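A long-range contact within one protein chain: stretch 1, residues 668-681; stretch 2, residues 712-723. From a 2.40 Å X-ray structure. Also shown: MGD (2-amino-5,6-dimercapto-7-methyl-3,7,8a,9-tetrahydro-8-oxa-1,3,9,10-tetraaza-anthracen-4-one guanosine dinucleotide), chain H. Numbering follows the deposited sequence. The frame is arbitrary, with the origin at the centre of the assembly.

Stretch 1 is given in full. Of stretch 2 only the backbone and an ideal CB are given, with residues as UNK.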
ATOM      1  N   MET A 668     -18.347  35.205  11.416  1.00 35.50           N
ATOM      2  CA  MET A 668     -19.062  36.145  10.513  1.00 35.60           C
ATOM      3  C   MET A 668     -17.958  36.697   9.592  1.00 35.79           C
ATOM      4  O   MET A 668     -16.818  36.889  10.035  1.00 35.06           O
ATOM      5  CB  MET A 668     -19.666  37.380  11.226  1.00 36.48           C
ATOM      6  CG  MET A 668     -20.738  37.155  12.271  1.00 37.43           C
ATOM      7  SD  MET A 668     -22.284  36.431  11.579  1.00 40.17           S
ATOM      8  CE  MET A 668     -22.837  37.733  10.429  1.00 38.47           C
ATOM      9  N   LEU A 669     -18.297  36.929   8.325  1.00 35.77           N
ATOM     10  CA  LEU A 669     -17.352  37.562   7.381  1.00 36.36           C
ATOM     11  C   LEU A 669     -17.798  39.058   7.257  1.00 36.34           C
ATOM     12  O   LEU A 669     -18.960  39.360   6.986  1.00 36.21           O
ATOM     13  CB  LEU A 669     -17.387  36.880   5.975  1.00 34.94           C
ATOM     14  CG  LEU A 669     -16.977  35.400   5.983  1.00 35.28           C
ATOM     15  CD1 LEU A 669     -17.263  34.766   4.621  1.00 34.55           C
ATOM     16  CD2 LEU A 669     -15.484  35.217   6.372  1.00 33.91           C
ATOM     17  N   VAL A 670     -16.862  39.968   7.518  1.00 36.36           N
ATOM     18  CA  VAL A 670     -17.163  41.397   7.424  1.00 38.39           C
ATOM     19  C   VAL A 670     -16.264  41.999   6.304  1.00 39.57           C
ATOM     20  O   VAL A 670     -15.051  41.759   6.289  1.00 40.13           O
ATOM     21  CB  VAL A 670     -16.898  42.121   8.822  1.00 38.23           C
ATOM     22  CG1 VAL A 670     -17.579  43.506   8.840  1.00 35.86           C
ATOM     23  CG2 VAL A 670     -17.442  41.234   9.988  1.00 37.49           C
ATOM     24  N   ASN A 671     -16.840  42.718   5.344  1.00 40.18           N
ATOM     25  CA  ASN A 671     -16.010  43.278   4.272  1.00 43.33           C
ATOM     26  C   ASN A 671     -15.469  44.687   4.594  1.00 44.16           C
ATOM     27  O   ASN A 671     -15.817  45.260   5.627  1.00 44.88           O
ATOM     28  CB  ASN A 671     -16.696  43.223   2.860  1.00 42.13           C
ATOM     29  CG  ASN A 671     -17.901  44.172   2.710  1.00 40.89           C
ATOM     30  OD1 ASN A 671     -18.536  44.207   1.636  1.00 41.80           O
ATOM     31  ND2 ASN A 671     -18.209  44.932   3.751  1.00 39.25           N
ATOM     32  N   GLN A 672     -14.600  45.210   3.734  1.00 44.55           N
ATOM     33  CA  GLN A 672     -13.986  46.518   3.925  1.00 45.30           C
ATOM     34  C   GLN A 672     -15.048  47.633   4.142  1.00 45.37           C
ATOM     35  O   GLN A 672     -14.745  48.672   4.745  1.00 46.35           O
ATOM     36  CB  GLN A 672     -13.021  46.843   2.751  1.00 45.54           C
ATOM     37  CG  GLN A 672     -13.677  47.182   1.384  1.00 46.29           C
ATOM     38  CD  GLN A 672     -14.242  45.979   0.625  1.00 46.90           C
ATOM     39  OE1 GLN A 672     -15.315  46.065   0.001  1.00 47.63           O
ATOM     40  NE2 GLN A 672     -13.521  44.853   0.645  1.00 46.50           N
ATOM     41  N   ASP A 673     -16.284  47.402   3.693  1.00 45.29           N
ATOM     42  CA  ASP A 673     -17.383  48.369   3.867  1.00 45.37           C
ATOM     43  C   ASP A 673     -18.375  48.061   5.028  1.00 45.10           C
ATOM     44  O   ASP A 673     -19.479  48.605   5.044  1.00 45.01           O
ATOM     45  CB  ASP A 673     -18.181  48.553   2.553  1.00 48.76           C
ATOM     46  CG  ASP A 673     -17.321  49.077   1.391  1.00 50.98           C
ATOM     47  OD1 ASP A 673     -16.536  50.026   1.611  1.00 51.86           O
ATOM     48  OD2 ASP A 673     -17.435  48.543   0.269  1.00 52.32           O
ATOM     49  N   GLY A 674     -17.990  47.199   5.969  1.00 44.21           N
ATOM     50  CA  GLY A 674     -18.836  46.840   7.080  1.00 43.29           C
ATOM     51  C   GLY A 674     -19.966  45.812   6.922  1.00 43.50           C
ATOM     52  O   GLY A 674     -20.605  45.424   7.913  1.00 44.71           O
ATOM     53  N   VAL A 675     -20.256  45.354   5.715  1.00 42.81           N
ATOM     54  CA  VAL A 675     -21.314  44.359   5.529  1.00 41.46           C
ATOM     55  C   VAL A 675     -20.866  42.992   6.125  1.00 42.17           C
ATOM     56  O   VAL A 675     -19.737  42.518   5.878  1.00 41.60           O
ATOM     57  CB  VAL A 675     -21.751  44.184   3.998  1.00 40.45           C
ATOM     58  CG1 VAL A 675     -22.872  43.153   3.871  1.00 38.70           C
ATOM     59  CG2 VAL A 675     -22.224  45.543   3.419  1.00 38.77           C
ATOM     60  N   LYS A 676     -21.738  42.408   6.967  1.00 42.16           N
ATOM     61  CA  LYS A 676     -21.566  41.111   7.658  1.00 42.21           C
ATOM     62  C   LYS A 676     -22.345  40.008   6.935  1.00 42.31           C
ATOM     63  O   LYS A 676     -23.484  40.246   6.526  1.00 41.11           O
ATOM     64  CB  LYS A 676     -22.112  41.169   9.093  1.00 41.47           C
ATOM     65  CG  LYS A 676     -21.176  41.601  10.179  1.00 43.67           C
ATOM     66  CD  LYS A 676     -21.957  42.313  11.286  1.00 46.04           C
ATOM     67  CE  LYS A 676     -21.053  42.842  12.393  1.00 47.65           C
ATOM     68  NZ  LYS A 676     -20.683  41.780  13.395  1.00 49.85           N
ATOM     69  N   GLU A 677     -21.768  38.817   6.805  1.00 41.67           N
ATOM     70  CA  GLU A 677     -22.495  37.717   6.176  1.00 42.70           C
ATOM     71  C   GLU A 677     -22.678  36.469   7.100  1.00 43.26           C
ATOM     72  O   GLU A 677     -21.694  35.825   7.498  1.00 42.64           O
ATOM     73  CB  GLU A 677     -21.904  37.366   4.780  1.00 43.01           C
ATOM     74  CG  GLU A 677     -22.775  37.910   3.619  1.00 42.10           C
ATOM     75  CD  GLU A 677     -24.216  37.392   3.693  1.00 44.06           C
ATOM     76  OE1 GLU A 677     -24.374  36.152   3.637  1.00 44.82           O
ATOM     77  OE2 GLU A 677     -25.161  38.198   3.832  1.00 44.72           O
ATOM     78  N   GLY A 678     -23.963  36.248   7.453  1.00 45.11           N
ATOM     79  CA  GLY A 678     -24.479  35.166   8.316  1.00 44.12           C
ATOM     80  C   GLY A 678     -23.422  34.193   8.782  1.00 43.07           C
ATOM     81  O   GLY A 678     -22.496  34.004   7.971  1.00 43.46           O
ATOM     82  N   PRO A 679     -23.531  33.483   9.957  1.00 41.96           N
ATOM     83  CA  PRO A 679     -22.483  32.529  10.389  1.00 39.50           C
ATOM     84  C   PRO A 679     -22.093  31.359   9.456  1.00 37.86           C
ATOM     85  O   PRO A 679     -22.978  30.618   9.034  1.00 36.88           O
ATOM     86  CB  PRO A 679     -22.972  32.064  11.782  1.00 39.69           C
ATOM     87  CG  PRO A 679     -24.470  32.101  11.688  1.00 40.28           C
ATOM     88  CD  PRO A 679     -24.816  33.161  10.587  1.00 40.91           C
ATOM     89  N   VAL A 680     -20.791  31.228   9.156  1.00 37.22           N
ATOM     90  CA  VAL A 680     -20.180  30.174   8.281  1.00 37.59           C
ATOM     91  C   VAL A 680     -19.172  29.305   9.023  1.00 37.73           C
ATOM     92  O   VAL A 680     -18.441  29.794   9.891  1.00 38.31           O
ATOM     93  CB  VAL A 680     -19.313  30.738   7.078  1.00 36.51           C
ATOM     94  CG1 VAL A 680     -19.842  30.205   5.765  1.00 36.01           C
ATOM     95  CG2 VAL A 680     -19.234  32.245   7.125  1.00 34.70           C
ATOM     96  N   ARG A 681     -19.101  28.034   8.652  1.00 37.78           N
ATOM     97  CA  ARG A 681     -18.157  27.151   9.298  1.00 37.55           C
ATOM     98  C   ARG A 681     -16.722  27.445   8.832  1.00 38.08           C
ATOM     99  O   ARG A 681     -16.486  27.759   7.652  1.00 36.40           O
ATOM    100  CB  ARG A 681     -18.503  25.675   9.070  1.00 37.62           C
ATOM    101  CG  ARG A 681     -18.358  24.834  10.323  1.00 40.27           C
ATOM    102  CD  ARG A 681     -18.590  23.341  10.041  1.00 42.13           C
ATOM    103  NE  ARG A 681     -17.520  22.729   9.260  1.00 45.77           N
ATOM    104  CZ  ARG A 681     -17.620  22.250   8.013  1.00 47.49           C
ATOM    105  NH1 ARG A 681     -18.769  22.301   7.359  1.00 47.84           N
ATOM    106  NH2 ARG A 681     -16.552  21.690   7.420  1.00 48.30           N
ATOM    107  N   UNK A 712     -28.810  29.548   5.755  1.00 37.86           N
ATOM    108  CA  UNK A 712     -27.622  28.675   5.700  1.00 36.77           C
ATOM    109  C   UNK A 712     -26.380  29.191   4.916  1.00 36.27           C
ATOM    110  O   UNK A 712     -26.509  29.639   3.772  1.00 37.36           O
ATOM    111  CB  UNK A 712     -28.051  27.344   5.079  1.00 36.77           C
ATOM    112  N   UNK A 713     -25.211  29.179   5.564  1.00 34.86           N
ATOM    113  CA  UNK A 713     -23.965  29.661   4.981  1.00 33.64           C
ATOM    114  C   UNK A 713     -23.832  31.174   4.820  1.00 33.89           C
ATOM    115  O   UNK A 713     -24.699  31.919   5.268  1.00 34.90           O
ATOM    116  CB  UNK A 713     -23.789  29.012   3.606  1.00 33.64           C
ATOM    117  N   UNK A 714     -22.758  31.633   4.182  1.00 32.82           N
ATOM    118  CA  UNK A 714     -22.498  33.054   3.918  1.00 31.49           C
ATOM    119  C   UNK A 714     -22.647  33.328   2.416  1.00 32.65           C
ATOM    120  O   UNK A 714     -22.242  32.489   1.613  1.00 33.16           O
ATOM    121  CB  UNK A 714     -21.103  33.453   4.403  1.00 31.49           C
ATOM    122  N   UNK A 715     -23.215  34.473   2.036  1.00 33.65           N
ATOM    123  CA  UNK A 715     -23.368  34.843   0.618  1.00 32.90           C
ATOM    124  C   UNK A 715     -22.123  35.620   0.113  1.00 32.57           C
ATOM    125  O   UNK A 715     -21.777  36.635   0.704  1.00 32.00           O
ATOM    126  CB  UNK A 715     -24.630  35.686   0.428  1.00 32.90           C
ATOM    127  N   UNK A 716     -21.438  35.160  -0.941  1.00 31.89           N
ATOM    128  CA  UNK A 716     -20.273  35.902  -1.457  1.00 33.10           C
ATOM    129  C   UNK A 716     -20.703  37.263  -2.077  1.00 34.38           C
ATOM    130  O   UNK A 716     -20.046  38.304  -1.850  1.00 33.96           O
ATOM    131  CB  UNK A 716     -19.538  35.058  -2.500  1.00 33.10           C
ATOM    132  N   UNK A 717     -21.821  37.244  -2.812  1.00 34.79           N
ATOM    133  CA  UNK A 717     -22.426  38.427  -3.479  1.00 34.31           C
ATOM    134  C   UNK A 717     -22.843  39.548  -2.507  1.00 34.69           C
ATOM    135  O   UNK A 717     -22.721  40.729  -2.834  1.00 34.46           O
ATOM    136  CB  UNK A 717     -23.654  37.987  -4.278  1.00 34.31           C
ATOM    137  N   UNK A 718     -23.369  39.192  -1.337  1.00 35.23           N
ATOM    138  CA  UNK A 718     -23.721  40.228  -0.366  1.00 34.81           C
ATOM    139  C   UNK A 718     -22.443  40.875   0.198  1.00 35.53           C
ATOM    140  O   UNK A 718     -22.499  41.948   0.798  1.00 36.10           O
ATOM    141  CB  UNK A 718     -24.570  39.639   0.763  1.00 34.81           C
ATOM    142  N   UNK A 719     -21.292  40.246  -0.002  1.00 35.25           N
ATOM    143  CA  UNK A 719     -20.033  40.814   0.495  1.00 35.30           C
ATOM    144  C   UNK A 719     -19.302  41.562  -0.601  1.00 35.45           C
ATOM    145  O   UNK A 719     -18.356  42.297  -0.332  1.00 35.88           O
ATOM    146  CB  UNK A 719     -19.133  39.715   1.064  1.00 35.30           C
ATOM    147  N   UNK A 720     -19.724  41.328  -1.843  1.00 36.64           N
ATOM    148  CA  UNK A 720     -19.117  41.969  -3.014  1.00 38.30           C
ATOM    149  C   UNK A 720     -19.858  43.283  -3.277  1.00 39.11           C
ATOM    150  O   UNK A 720     -20.724  43.421  -4.139  1.00 38.95           O
ATOM    151  CB  UNK A 720     -19.168  41.054  -4.239  1.00 38.30           C
ATOM    152  N   UNK A 721     -19.478  44.246  -2.463  1.00 40.30           N
ATOM    153  CA  UNK A 721     -20.048  45.567  -2.459  1.00 41.53           C
ATOM    154  C   UNK A 721     -19.536  46.462  -3.611  1.00 41.57           C
ATOM    155  O   UNK A 721     -20.306  47.223  -4.202  1.00 41.91           O
ATOM    156  CB  UNK A 721     -19.753  46.230  -1.112  1.00 41.53           C
ATOM    157  N   UNK A 722     -18.246  46.317  -3.913  1.00 43.59           N
ATOM    158  CA  UNK A 722     -17.535  47.059  -4.978  1.00 45.28           C
ATOM    159  C   UNK A 722     -17.057  46.116  -6.115  1.00 44.88           C
ATOM    160  O   UNK A 722     -17.054  44.906  -5.938  1.00 44.98           O
ATOM    161  CB  UNK A 722     -16.337  47.801  -4.383  1.00 45.28           C
ATOM    162  N   UNK A 723     -16.687  46.678  -7.271  1.00 43.64           N
ATOM    163  CA  UNK A 723     -16.142  45.907  -8.411  1.00 42.33           C
ATOM    164  C   UNK A 723     -15.315  46.820  -9.350  1.00 42.78           C
ATOM    165  O   UNK A 723     -15.602  48.011  -9.429  1.00 44.04           O
ATOM    166  CB  UNK A 723     -17.278  45.244  -9.192  1.00 42.33           C
TER
HETATM  167  PB  MGD H1765     -28.947  31.231 -10.384  1.00 36.68           P
HETATM  168  O1B MGD H1765     -28.497  31.605  -9.005  1.00 34.60           O
HETATM  169  O2B MGD H1765     -29.111  29.785 -10.738  1.00 34.50           O
HETATM  170  O3B MGD H1765     -27.981  32.102 -11.339  1.00 31.19           O
HETATM  171  O3A MGD H1765     -26.530  33.552 -12.782  1.00 28.85           O
HETATM  172  PA  MGD H1765     -28.030  33.017 -12.676  1.00 31.64           P
HETATM  173  O1A MGD H1765     -28.473  32.025 -13.739  1.00 29.82           O
HETATM  174  O2A MGD H1765     -28.861  34.215 -12.378  1.00 31.57           O
HETATM  175  O5' MGD H1765     -30.349  31.874 -10.667  1.00 35.59           O
HETATM  176  C5' MGD H1765     -31.340  31.209 -11.450  1.00 39.01           C
HETATM  177  C4' MGD H1765     -32.671  31.885 -11.119  1.00 40.29           C
HETATM  178  O4' MGD H1765     -33.515  31.319 -12.115  1.00 41.49           O
HETATM  179  C3' MGD H1765     -33.280  31.515  -9.792  1.00 41.88           C
HETATM  180  O3' MGD H1765     -34.165  32.591  -9.457  1.00 41.72           O
HETATM  181  C2' MGD H1765     -34.051  30.234 -10.146  1.00 42.66           C
HETATM  182  O2' MGD H1765     -35.061  30.068  -9.185  1.00 45.60           O
HETATM  183  C1' MGD H1765     -34.607  30.537 -11.539  1.00 43.21           C
HETATM  184  N9  MGD H1765     -34.971  29.389 -12.453  1.00 41.66           N
HETATM  185  C8  MGD H1765     -34.358  28.206 -12.528  1.00 42.13           C
HETATM  186  N7  MGD H1765     -34.880  27.388 -13.470  1.00 41.18           N
HETATM  187  C5  MGD H1765     -35.862  28.075 -14.094  1.00 41.56           C
HETATM  188  C6  MGD H1765     -36.832  27.853 -15.256  1.00 40.39           C
HETATM  189  O6  MGD H1765     -36.905  26.743 -15.893  1.00 37.09           O
HETATM  190  N1  MGD H1765     -37.659  28.909 -15.555  1.00 39.81           N
HETATM  191  C2  MGD H1765     -37.656  30.106 -14.890  1.00 40.45           C
HETATM  192  N2  MGD H1765     -38.493  31.143 -15.202  1.00 40.33           N
HETATM  193  N3  MGD H1765     -36.793  30.322 -13.888  1.00 41.69           N
HETATM  194  C4  MGD H1765     -35.898  29.395 -13.411  1.00 41.31           C
HETATM  195  C10 MGD H1765     -25.486  32.805 -13.478  1.00 30.87           C
HETATM  196  C11 MGD H1765     -24.309  33.711 -13.619  1.00 32.27           C
HETATM  197  O11 MGD H1765     -24.150  34.342 -12.348  1.00 34.53           O
HETATM  198  C12 MGD H1765     -23.032  33.112 -14.081  1.00 34.05           C
HETATM  199  S12 MGD H1765     -22.950  32.097 -15.460  1.00 31.04           S
HETATM  200  C13 MGD H1765     -21.866  33.390 -13.496  1.00 34.68           C
HETATM  201  S13 MGD H1765     -20.383  32.747 -13.889  1.00 32.93           S
HETATM  202  C14 MGD H1765     -21.649  34.326 -12.438  1.00 36.21           C
HETATM  203  N15 MGD H1765     -21.225  33.579 -11.219  1.00 39.49           N
HETATM  204  C16 MGD H1765     -21.204  34.347 -10.080  1.00 41.52           C
HETATM  205  C17 MGD H1765     -20.364  34.144  -8.896  1.00 40.56           C
HETATM  206  O17 MGD H1765     -19.583  33.150  -8.823  1.00 41.77           O
HETATM  207  N18 MGD H1765     -20.439  35.043  -7.912  1.00 41.55           N
HETATM  208  C19 MGD H1765     -21.249  36.118  -7.950  1.00 41.42           C
HETATM  209  N19 MGD H1765     -21.354  36.984  -6.897  1.00 40.69           N
HETATM  210  N20 MGD H1765     -22.008  36.361  -9.021  1.00 41.12           N
HETATM  211  C21 MGD H1765     -22.061  35.547 -10.070  1.00 40.59           C
HETATM  212  N22 MGD H1765     -22.893  35.802 -11.086  1.00 38.99           N
HETATM  213  C23 MGD H1765     -22.931  35.092 -12.318  1.00 35.78           C

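At position 712 the CA-to-CB bond points away from stretch 1, and an ideal CB finds nothing of it within 5.5 Å, so stretch 1 sets no preference; the residue is Arg-712. Position 713 has phi 72° and psi -174°, and positive phi by itself favours glycine. Gly-713 is found, lying beside Pro-679 and Val-680; a water accepts from Gly-713 N (3.1 Å) and donates to Pro-679 O (2.9 Å from the water), joining the two backbones.

The ideal CB of 714 points sideways, 3.5 Å from Val-680 CG2 and 3.9 Å from both Glu-677 O and Gly-678 O. So close a fit suits a small apolar side chain. Ala-714 packs there, its CB also 4.0 Å from Leu-669 CD1.

At 715 the CB is tight against Glu-677 OE1, at 3.3 Å, which favours something small such as serine or alanine. The backbone makes the main contact: Ser-715 N donates to Glu-677 OE1 at 2.6 Å in a nearly straight hydrogen bond. Ser-715 OG in turn accepts from the backbone N of 718 (3.1 Å).

Positions 716 and 717 point away from stretch 1, but 716 approaches the pterin end of MGD, whose N18 and N19 offer donors, so an acceptor would suit. Asp-716 OD2 accepts from MGD N18 at 3.2 Å. Asn-717 also lies beside this group.

The CB of 718 points toward stretch 1, 3.4 Å from Glu-677 OE2; a long side chain could turn outward from here. Tyr-718 does so, its ring end leading away.

The ideal CB of 719 points sideways, 4.8 Å from Glu-677 CG, with space extending toward Leu-669. A medium apolar side chain could fill it. Leu-719 has the largest covered area of the stretch: its CD1 lies 3.8 Å from Leu-669 CB, its CD2 3.5 Å from Val-675 O, and its CG 3.7 Å from Glu-677 CG.

Position 720 turns away again, toward MGD, where a long polar side chain able to accept from N19 would suit. Gln-720 OE1 accepts a weak hydrogen bond from MGD N19 (3.0 Å), and its NE2 donates to Asp-716 OD2 (3.2 Å).

The CB of 721 faces the turn, 3.6 Å from Asp-673 OD2, where a small or polar side chain would suit. Thr-721 is found, its OG1 3.9 Å from Val-675 CG2.

At 722 the carboxylate of Asp-673 invites lysine or arginine. Arg-722 NH2 forms a salt bridge with Asp-673 OD1 (2.8 Å; the hydrogen bond is weak), while Gln-672 CG covers one guanidinium face. Position 723, Tyr-723, is out of reach.

Stretch 2 (712-723) RGASDNYLQTRY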
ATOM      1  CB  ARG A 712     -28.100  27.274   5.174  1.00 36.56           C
ATOM      2  CG  ARG A 712     -29.545  26.931   5.673  1.00 38.31           C
ATOM      3  CD  ARG A 712     -30.085  25.494   5.372  1.00 37.77           C
ATOM      4  NE  ARG A 712     -29.733  24.512   6.402  1.00 40.25           N
ATOM      5  CZ  ARG A 712     -30.549  23.917   7.266  1.00 39.33           C
ATOM      6  NH1 ARG A 712     -31.844  24.173   7.278  1.00 38.09           N
ATOM      7  NH2 ARG A 712     -30.053  23.048   8.138  1.00 41.20           N
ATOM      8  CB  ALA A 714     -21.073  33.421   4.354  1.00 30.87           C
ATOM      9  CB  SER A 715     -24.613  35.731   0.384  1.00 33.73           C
ATOM     10  OG  SER A 715     -24.565  36.354  -0.891  1.00 36.42           O
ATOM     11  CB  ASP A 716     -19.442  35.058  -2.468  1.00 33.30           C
ATOM     12  CG  ASP A 716     -20.132  34.833  -3.833  1.00 31.68           C
ATOM     13  OD1 ASP A 716     -21.272  34.333  -3.873  1.00 31.87           O
ATOM     14  OD2 ASP A 716     -19.501  35.145  -4.864  1.00 33.75           O
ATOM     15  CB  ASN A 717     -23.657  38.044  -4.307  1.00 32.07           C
ATOM     16  CG  ASN A 717     -23.993  39.095  -5.347  1.00 32.97           C
ATOM     17  OD1 ASN A 717     -25.130  39.567  -5.456  1.00 34.53           O
ATOM     18  ND2 ASN A 717     -22.991  39.467  -6.124  1.00 31.00           N
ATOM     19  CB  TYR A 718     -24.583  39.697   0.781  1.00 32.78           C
ATOM     20  CG  TYR A 718     -26.074  39.784   0.518  1.00 30.85           C
ATOM     21  CD1 TYR A 718     -26.700  38.842  -0.278  1.00 29.51           C
ATOM     22  CD2 TYR A 718     -26.855  40.814   1.061  1.00 30.27           C
ATOM     23  CE1 TYR A 718     -28.066  38.904  -0.533  1.00 29.54           C
ATOM     24  CE2 TYR A 718     -28.237  40.892   0.809  1.00 28.21           C
ATOM     25  CZ  TYR A 718     -28.836  39.924   0.009  1.00 29.70           C
ATOM     26  OH  TYR A 718     -30.188  39.944  -0.253  1.00 30.04           O
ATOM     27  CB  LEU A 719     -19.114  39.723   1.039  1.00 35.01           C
ATOM     28  CG  LEU A 719     -19.474  39.139   2.393  1.00 36.70           C
ATOM     29  CD1 LEU A 719     -18.895  37.735   2.570  1.00 36.30           C
ATOM     30  CD2 LEU A 719     -18.958  40.077   3.475  1.00 37.49           C
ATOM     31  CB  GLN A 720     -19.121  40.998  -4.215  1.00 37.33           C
ATOM     32  CG  GLN A 720     -18.023  39.917  -4.089  1.00 38.28           C
ATOM     33  CD  GLN A 720     -18.425  38.514  -4.572  1.00 39.97           C
ATOM     34  OE1 GLN A 720     -19.608  38.221  -4.776  1.00 40.14           O
ATOM     35  NE2 GLN A 720     -17.425  37.628  -4.728  1.00 39.78           N
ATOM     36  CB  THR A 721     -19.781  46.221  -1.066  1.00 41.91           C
ATOM     37  OG1 THR A 721     -20.911  46.067  -0.229  1.00 43.56           O
ATOM     38  CG2 THR A 721     -19.387  47.678  -1.223  1.00 43.37           C
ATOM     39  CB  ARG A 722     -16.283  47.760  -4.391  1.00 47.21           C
ATOM     40  CG  ARG A 722     -16.474  48.563  -3.076  1.00 50.85           C
ATOM     41  CD  ARG A 722     -15.113  48.873  -2.386  1.00 54.08           C
ATOM     42  NE  ARG A 722     -15.143  49.775  -1.225  1.00 57.39           N
ATOM     43  CZ  ARG A 722     -14.070  50.221  -0.565  1.00 58.32           C
ATOM     44  NH1 ARG A 722     -12.854  49.848  -0.944  1.00 57.73           N
ATOM     45  NH2 ARG A 722     -14.203  51.053   0.475  1.00 58.27           N
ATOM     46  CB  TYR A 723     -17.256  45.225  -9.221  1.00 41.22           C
ATOM     47  CG  TYR A 723     -18.259  46.151  -9.872  1.00 41.44           C
ATOM     48  CD1 TYR A 723     -18.038  46.685 -11.159  1.00 41.98           C
ATOM     49  CD2 TYR A 723     -19.442  46.507  -9.214  1.00 41.51           C
ATOM     50  CE1 TYR A 723     -18.972  47.544 -11.771  1.00 42.20           C
ATOM     51  CE2 TYR A 723     -20.386  47.363  -9.797  1.00 42.51           C
ATOM     52  CZ  TYR A 723     -20.154  47.884 -11.081  1.00 43.27           C
ATOM     53  OH  TYR A 723     -21.085  48.725 -11.674  1.00 43.71           O
TER
HETATM   54  O   HOH W   1     -25.264  28.895   8.685  1.00 37.21           O
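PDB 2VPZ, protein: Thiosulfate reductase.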